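Local atomic coordinates of 4-alpha-glucanotransferase (Aquifex aeolicus, PDB entry 1TZ7), a protein that belongs to the 4-alpha-glucanotransferase (amylomaltase) family and is built round a barrel of eight parallel strands and helices. Residues A[193-196]-A[197-201]; A[489-492]-A[493-497]. All blocks are in the same frame, centred on the assembly; numbering follows the deposited sequence.

How the interactions relate
Interaction 1 comes first along the chain and is complete before interaction 2 opens; their centres are 44 Å apart and their nearest atoms about 32 Å, so neither touches the other. Each is a local contact between successive turns of a single helix. Residues 193-201 lie near the start of the long helix 192-218, which leads directly into strand 222-227 of the eight-stranded parallel sheet and packs among other helices. Residues 489-497 enter helix 491-500, close to the C-terminus, beside helices 44-56 and 437-447. The two contrast accordingly: aromatic rings, an arginine, a valine and a buried histidine in the first, four lysines, a glutamate and apolar residues in the second.

Interaction 1 (A[193-196]-A[197-201]); sequences GRFY and FHVFV
Arg194 and Phe197 form an i to i+3 cation-pi stack on helix 192-218, their side chains running alongside each other. From CB, which leads away from the next turn, CG stays beside the backbone N (chi1 -71°), and further bends at chi2 and chi3 swing the guanidinium back over the ring. CZ lies 4.1 Å from Phe197 CG; NH2 sits over the ring near CG and CB, and NH1 is 3.6 Å from Phe197 CD2. The planes are 26° apart and the stack is off-centre. Arginine suits this place because its flat, charged end can lie on an aromatic face while NH2 makes a salt bridge with Glu129.

On another side of the helix, Val199 CG1 stands over the face of the Phe195 ring, 4.0 Å from its centroid, a CH-pi contact between residues i and i+4. Its other branch, CG2, packs 3.9 Å from Tyr196 CD1, so the branched valine serves two aromatic rings at once. These apolar groups face helices 138-147 and 149-165, whereas the Tyr196 hydroxyl is hydrogen-bonded to Glu142. Backbone bonds run beneath: Phe200 N to Tyr196 O is 3.0 Å, and Val199 N bonds to Phe195 O. Close by, the buried His198 ring brings CD2 to 3.1 Å from Arg194 O.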
ATOM      1  N   GLY A 193       7.205  23.980  18.575  1.00 26.09           N
ATOM      2  CA  GLY A 193       7.819  22.796  19.146  1.00 30.12           C
ATOM      3  C   GLY A 193       7.122  21.521  18.714  1.00 30.49           C
ATOM      4  O   GLY A 193       7.768  20.510  18.446  1.00 30.99           O
ATOM      5  N   ARG A 194       5.797  21.572  18.647  1.00 28.87           N
ATOM      6  CA  ARG A 194       4.998  20.418  18.236  1.00 32.07           C
ATOM      7  C   ARG A 194       5.145  20.163  16.734  1.00 30.46           C
ATOM      8  O   ARG A 194       5.163  19.013  16.286  1.00 25.25           O
ATOM      9  CB  ARG A 194       3.523  20.646  18.581  1.00 33.50           C
ATOM     10  CG  ARG A 194       3.222  20.592  20.067  1.00 34.29           C
ATOM     11  CD  ARG A 194       3.044  19.189  20.605  1.00 43.77           C
ATOM     12  NE  ARG A 194       4.317  18.587  21.003  1.00 45.15           N
ATOM     13  CZ  ARG A 194       4.610  17.290  20.881  1.00 34.33           C
ATOM     14  NH1 ARG A 194       3.723  16.440  20.364  1.00 22.08           N
ATOM     15  NH2 ARG A 194       5.797  16.841  21.274  1.00 44.49           N
ATOM     16  N   PHE A 195       5.246  21.242  15.965  1.00 25.16           N
ATOM     17  CA  PHE A 195       5.471  21.150  14.528  1.00 28.84           C
ATOM     18  C   PHE A 195       6.731  20.340  14.252  1.00 30.95           C
ATOM     19  O   PHE A 195       6.723  19.426  13.432  1.00 21.66           O
ATOM     20  CB  PHE A 195       5.592  22.560  13.920  1.00 30.34           C
ATOM     21  CG  PHE A 195       6.157  22.580  12.518  1.00 27.17           C
ATOM     22  CD1 PHE A 195       5.337  22.349  11.420  1.00 26.76           C
ATOM     23  CD2 PHE A 195       7.504  22.845  12.301  1.00 32.50           C
ATOM     24  CE1 PHE A 195       5.854  22.375  10.134  1.00 32.20           C
ATOM     25  CE2 PHE A 195       8.024  22.871  11.014  1.00 39.10           C
ATOM     26  CZ  PHE A 195       7.200  22.636   9.934  1.00 29.59           C
ATOM     27  N   TYR A 196       7.806  20.671  14.958  1.00 25.55           N
ATOM     28  CA  TYR A 196       9.109  20.081  14.685  1.00 30.67           C
ATOM     29  C   TYR A 196       9.219  18.646  15.214  1.00 31.65           C
ATOM     30  O   TYR A 196      10.055  17.874  14.746  1.00 31.56           O
ATOM     31  CB  TYR A 196      10.225  20.950  15.273  1.00 34.14           C
ATOM     32  CG  TYR A 196      10.753  21.986  14.304  1.00 29.53           C
ATOM     33  CD1 TYR A 196      11.522  21.611  13.208  1.00 41.40           C
ATOM     34  CD2 TYR A 196      10.476  23.336  14.479  1.00 44.25           C
ATOM     35  CE1 TYR A 196      12.007  22.555  12.311  1.00 47.74           C
ATOM     36  CE2 TYR A 196      10.957  24.290  13.589  1.00 50.51           C
ATOM     37  CZ  TYR A 196      11.721  23.891  12.507  1.00 53.31           C
ATOM     38  OH  TYR A 196      12.200  24.827  11.622  1.00 57.96           O
ATOM     39  N   PHE A 197       8.376  18.291  16.186  1.00 28.90           N
ATOM     40  CA  PHE A 197       8.289  16.901  16.633  1.00 25.44           C
ATOM     41  C   PHE A 197       7.781  16.023  15.502  1.00 24.21           C
ATOM     42  O   PHE A 197       8.255  14.913  15.313  1.00 19.16           O
ATOM     43  CB  PHE A 197       7.363  16.760  17.852  1.00 29.23           C
ATOM     44  CG  PHE A 197       6.939  15.332  18.129  1.00 27.41           C
ATOM     45  CD1 PHE A 197       7.806  14.444  18.760  1.00 22.54           C
ATOM     46  CD2 PHE A 197       5.681  14.875  17.743  1.00 31.70           C
ATOM     47  CE1 PHE A 197       7.421  13.123  19.010  1.00 26.97           C
ATOM     48  CE2 PHE A 197       5.294  13.555  17.990  1.00 32.31           C
ATOM     49  CZ  PHE A 197       6.168  12.683  18.624  1.00 26.90           C
ATOM     50  N   HIS A 198       6.811  16.533  14.754  1.00 25.90           N
ATOM     51  CA  HIS A 198       6.174  15.757  13.702  1.00 27.70           C
ATOM     52  C   HIS A 198       7.030  15.651  12.450  1.00 24.21           C
ATOM     53  O   HIS A 198       6.952  14.660  11.731  1.00 21.71           O
ATOM     54  CB  HIS A 198       4.796  16.322  13.388  1.00 27.16           C
ATOM     55  CG  HIS A 198       3.808  16.078  14.475  1.00 35.44           C
ATOM     56  ND1 HIS A 198       3.478  14.811  14.899  1.00 37.33           N
ATOM     57  CD2 HIS A 198       3.113  16.933  15.261  1.00 41.38           C
ATOM     58  CE1 HIS A 198       2.606  14.892  15.886  1.00 47.74           C
ATOM     59  NE2 HIS A 198       2.367  16.170  16.125  1.00 36.34           N
ATOM     60  N   VAL A 199       7.864  16.657  12.192  1.00 25.97           N
ATOM     61  CA  VAL A 199       8.853  16.533  11.112  1.00 32.51           C
ATOM     62  C   VAL A 199       9.968  15.570  11.534  1.00 19.06           C
ATOM     63  O   VAL A 199      10.463  14.804  10.726  1.00 21.97           O
ATOM     64  CB  VAL A 199       9.470  17.930  10.660  1.00 33.69           C
ATOM     65  CG1 VAL A 199       8.478  19.062  10.861  1.00 24.42           C
ATOM     66  CG2 VAL A 199      10.768  18.211  11.374  1.00 38.25           C
ATOM     67  N   PHE A 200      10.334  15.612  12.818  1.00 19.86           N
ATOM     68  CA  PHE A 200      11.337  14.692  13.374  1.00 19.15           C
ATOM     69  C   PHE A 200      10.902  13.237  13.217  1.00 27.31           C
ATOM     70  O   PHE A 200      11.708  12.380  12.879  1.00 25.56           O
ATOM     71  CB  PHE A 200      11.589  15.002  14.860  1.00 27.37           C
ATOM     72  CG  PHE A 200      12.312  13.901  15.601  1.00 25.67           C
ATOM     73  CD1 PHE A 200      13.688  13.753  15.486  1.00 31.93           C
ATOM     74  CD2 PHE A 200      11.611  13.013  16.414  1.00 28.10           C
ATOM     75  CE1 PHE A 200      14.354  12.738  16.168  1.00 22.02           C
ATOM     76  CE2 PHE A 200      12.274  11.999  17.095  1.00 27.45           C
ATOM     77  CZ  PHE A 200      13.645  11.864  16.971  1.00 21.59           C
ATOM     78  N   VAL A 201       9.622  12.967  13.463  1.00 25.06           N
ATOM     79  CA  VAL A 201       9.081  11.615  13.307  1.00 23.53           C
ATOM     80  C   VAL A 201       9.176  11.164  11.841  1.00 24.85           C
ATOM     81  O   VAL A 201       9.562  10.033  11.555  1.00 17.85           O
ATOM     82  CB  VAL A 201       7.596  11.533  13.788  1.00 23.81           C
ATOM     83  CG1 VAL A 201       6.954  10.221  13.350  1.00 27.26           C
ATOM     84  CG2 VAL A 201       7.520  11.681  15.297  1.00 25.64           C
TER

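Interaction 2 (A[489-492]-A[493-497]); sequences QKKE and FIKKL
The Phe493 ring meets the carbonyl of Lys490 at its edge, near the ring plane, where CD1 is 4.1 Å from Lys490 O. That same oxygen accepts a hydrogen bond from Ile494 N (3.1 Å), the first of the i to i+4 bonds that open helix 491-500. A water joins the chain just before it, donating to Gln489 O at 2.6 Å and accepting from Phe493 N at 3.1 Å, and so occupies an amide of the helix's first turn.

Lysines crowd another flank. Lys495 has CG anti to the backbone N (chi1 -177°) and an extended chain beyond it, which carries NZ to 4.2 Å from Lys491 NZ. The like charges are probably eased by nearby carboxylates: Lys491 NZ forms a salt bridge with Glu492 OE2 at 3.5 Å and another with Glu55. Long, flexible lysines suit this face, since their tips can reach acids while their stems stay on the helix. Beta-branched Ile494 instead sets CG2 against Lys490 O and Lys491 O and packs on Cys56 of helix 44-56. Phe493 touches Glu439 and Leu497 touches Ile442, Arg443 and Leu446, so the helix rests against both helix 44-56 and helix 437-447.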
ATOM      1  N   GLN A 489      13.776 -21.368   6.356  1.00 33.64           N
ATOM      2  CA  GLN A 489      13.821 -22.816   6.104  1.00 34.82           C
ATOM      3  C   GLN A 489      13.265 -23.152   4.712  1.00 34.78           C
ATOM      4  O   GLN A 489      13.567 -24.203   4.153  1.00 33.12           O
ATOM      5  CB  GLN A 489      13.022 -23.578   7.174  1.00 37.90           C
ATOM      6  CG  GLN A 489      13.547 -23.408   8.598  1.00 43.95           C
ATOM      7  CD  GLN A 489      15.027 -23.714   8.718  1.00 58.81           C
ATOM      8  OE1 GLN A 489      15.465 -24.820   8.401  1.00 67.08           O
ATOM      9  NE2 GLN A 489      15.802 -22.735   9.178  1.00 60.75           N
ATOM     10  N   LYS A 490      12.456 -22.245   4.165  1.00 31.91           N
ATOM     11  CA  LYS A 490      11.844 -22.444   2.851  1.00 35.39           C
ATOM     12  C   LYS A 490      12.815 -22.127   1.696  1.00 37.71           C
ATOM     13  O   LYS A 490      12.446 -22.229   0.536  1.00 32.82           O
ATOM     14  CB  LYS A 490      10.589 -21.569   2.713  1.00 36.93           C
ATOM     15  CG  LYS A 490       9.517 -21.829   3.773  1.00 40.85           C
ATOM     16  CD  LYS A 490       8.831 -23.165   3.557  1.00 38.85           C
ATOM     17  CE  LYS A 490       7.715 -23.382   4.561  1.00 35.74           C
ATOM     18  NZ  LYS A 490       7.498 -24.820   4.844  1.00 44.78           N
ATOM     19  N   LYS A 491      14.052 -21.749   2.026  1.00 35.07           N
ATOM     20  CA  LYS A 491      14.928 -21.102   1.050  1.00 32.39           C
ATOM     21  C   LYS A 491      15.401 -22.070  -0.044  1.00 34.46           C
ATOM     22  O   LYS A 491      15.425 -21.714  -1.215  1.00 38.54           O
ATOM     23  CB  LYS A 491      16.127 -20.404   1.751  1.00 33.72           C
ATOM     24  CG  LYS A 491      17.393 -21.255   1.903  1.00 54.49           C
ATOM     25  CD  LYS A 491      18.468 -20.849   0.884  1.00 66.97           C
ATOM     26  CE  LYS A 491      19.840 -21.397   1.267  1.00 68.34           C
ATOM     27  NZ  LYS A 491      20.765 -21.456   0.101  1.00 63.74           N
ATOM     28  N   GLU A 492      15.758 -23.292   0.338  1.00 28.35           N
ATOM     29  CA  GLU A 492      16.288 -24.268  -0.626  1.00 35.09           C
ATOM     30  C   GLU A 492      15.194 -24.720  -1.593  1.00 33.88           C
ATOM     31  O   GLU A 492      15.445 -24.925  -2.778  1.00 35.86           O
ATOM     32  CB  GLU A 492      16.879 -25.483   0.100  1.00 36.26           C
ATOM     33  CG  GLU A 492      18.158 -26.014  -0.532  1.00 57.83           C
ATOM     34  CD  GLU A 492      19.299 -25.009  -0.475  1.00 76.65           C
ATOM     35  OE1 GLU A 492      19.639 -24.429  -1.531  1.00 68.96           O
ATOM     36  OE2 GLU A 492      19.853 -24.801   0.625  1.00 84.86           O
ATOM     37  N   PHE A 493      13.981 -24.862  -1.075  1.00 36.34           N
ATOM     38  CA  PHE A 493      12.844 -25.276  -1.881  1.00 37.84           C
ATOM     39  C   PHE A 493      12.497 -24.199  -2.929  1.00 37.49           C
ATOM     40  O   PHE A 493      12.393 -24.492  -4.116  1.00 27.34           O
ATOM     41  CB  PHE A 493      11.635 -25.573  -0.970  1.00 40.48           C
ATOM     42  CG  PHE A 493      10.303 -25.414  -1.648  1.00 42.15           C
ATOM     43  CD1 PHE A 493       9.517 -24.285  -1.409  1.00 58.58           C
ATOM     44  CD2 PHE A 493       9.825 -26.391  -2.514  1.00 49.41           C
ATOM     45  CE1 PHE A 493       8.278 -24.133  -2.032  1.00 50.62           C
ATOM     46  CE2 PHE A 493       8.589 -26.242  -3.138  1.00 57.52           C
ATOM     47  CZ  PHE A 493       7.816 -25.108  -2.893  1.00 66.20           C
ATOM     48  N   ILE A 494      12.338 -22.960  -2.483  1.00 30.58           N
ATOM     49  CA  ILE A 494      11.890 -21.892  -3.375  1.00 37.17           C
ATOM     50  C   ILE A 494      13.012 -21.443  -4.333  1.00 27.98           C
ATOM     51  O   ILE A 494      12.754 -21.119  -5.482  1.00 28.82           O
ATOM     52  CB  ILE A 494      11.343 -20.685  -2.563  1.00 37.58           C
ATOM     53  CG1 ILE A 494      10.580 -19.719  -3.485  1.00 45.32           C
ATOM     54  CG2 ILE A 494      12.469 -19.947  -1.870  1.00 36.52           C
ATOM     55  CD1 ILE A 494       9.322 -20.310  -4.108  1.00 40.32           C
ATOM     56  N   LYS A 495      14.249 -21.441  -3.847  1.00 29.96           N
ATOM     57  CA  LYS A 495      15.409 -21.128  -4.695  1.00 27.92           C
ATOM     58  C   LYS A 495      15.467 -22.071  -5.889  1.00 34.19           C
ATOM     59  O   LYS A 495      15.638 -21.634  -7.028  1.00 26.13           O
ATOM     60  CB  LYS A 495      16.710 -21.223  -3.888  1.00 25.91           C
ATOM     61  CG  LYS A 495      17.968 -20.844  -4.677  1.00 32.22           C
ATOM     62  CD  LYS A 495      19.221 -20.912  -3.798  1.00 46.65           C
ATOM     63  CE  LYS A 495      20.474 -20.502  -4.572  1.00 50.08           C
ATOM     64  NZ  LYS A 495      21.714 -21.072  -3.973  1.00 65.83           N
ATOM     65  N   LYS A 496      15.320 -23.366  -5.620  1.00 30.88           N
ATOM     66  CA  LYS A 496      15.304 -24.380  -6.672  1.00 27.80           C
ATOM     67  C   LYS A 496      14.216 -24.080  -7.704  1.00 22.62           C
ATOM     68  O   LYS A 496      14.446 -24.171  -8.901  1.00 25.35           O
ATOM     69  CB  LYS A 496      15.068 -25.768  -6.065  1.00 26.79           C
ATOM     70  CG  LYS A 496      15.322 -26.920  -7.028  1.00 42.34           C
ATOM     71  CD  LYS A 496      16.260 -27.952  -6.422  1.00 66.24           C
ATOM     72  CE  LYS A 496      16.602 -29.039  -7.417  1.00 69.58           C
ATOM     73  NZ  LYS A 496      17.665 -28.611  -8.370  1.00 72.16           N
ATOM     74  N   LEU A 497      13.033 -23.725  -7.223  1.00 26.64           N
ATOM     75  CA  LEU A 497      11.887 -23.473  -8.102  1.00 27.37           C
ATOM     76  C   LEU A 497      12.132 -22.276  -9.015  1.00 27.35           C
ATOM     77  O   LEU A 497      11.841 -22.331 -10.201  1.00 28.85           O
ATOM     78  CB  LEU A 497      10.622 -23.235  -7.273  1.00 28.21           C
ATOM     79  CG  LEU A 497       9.549 -24.329  -7.314  1.00 34.34           C
ATOM     80  CD1 LEU A 497      10.147 -25.705  -7.125  1.00 36.25           C
ATOM     81  CD2 LEU A 497       8.494 -24.056  -6.264  1.00 36.08           C
TER
HETATM   82  O   HOH W   1      13.347 -25.559   1.905  1.00 49.98           O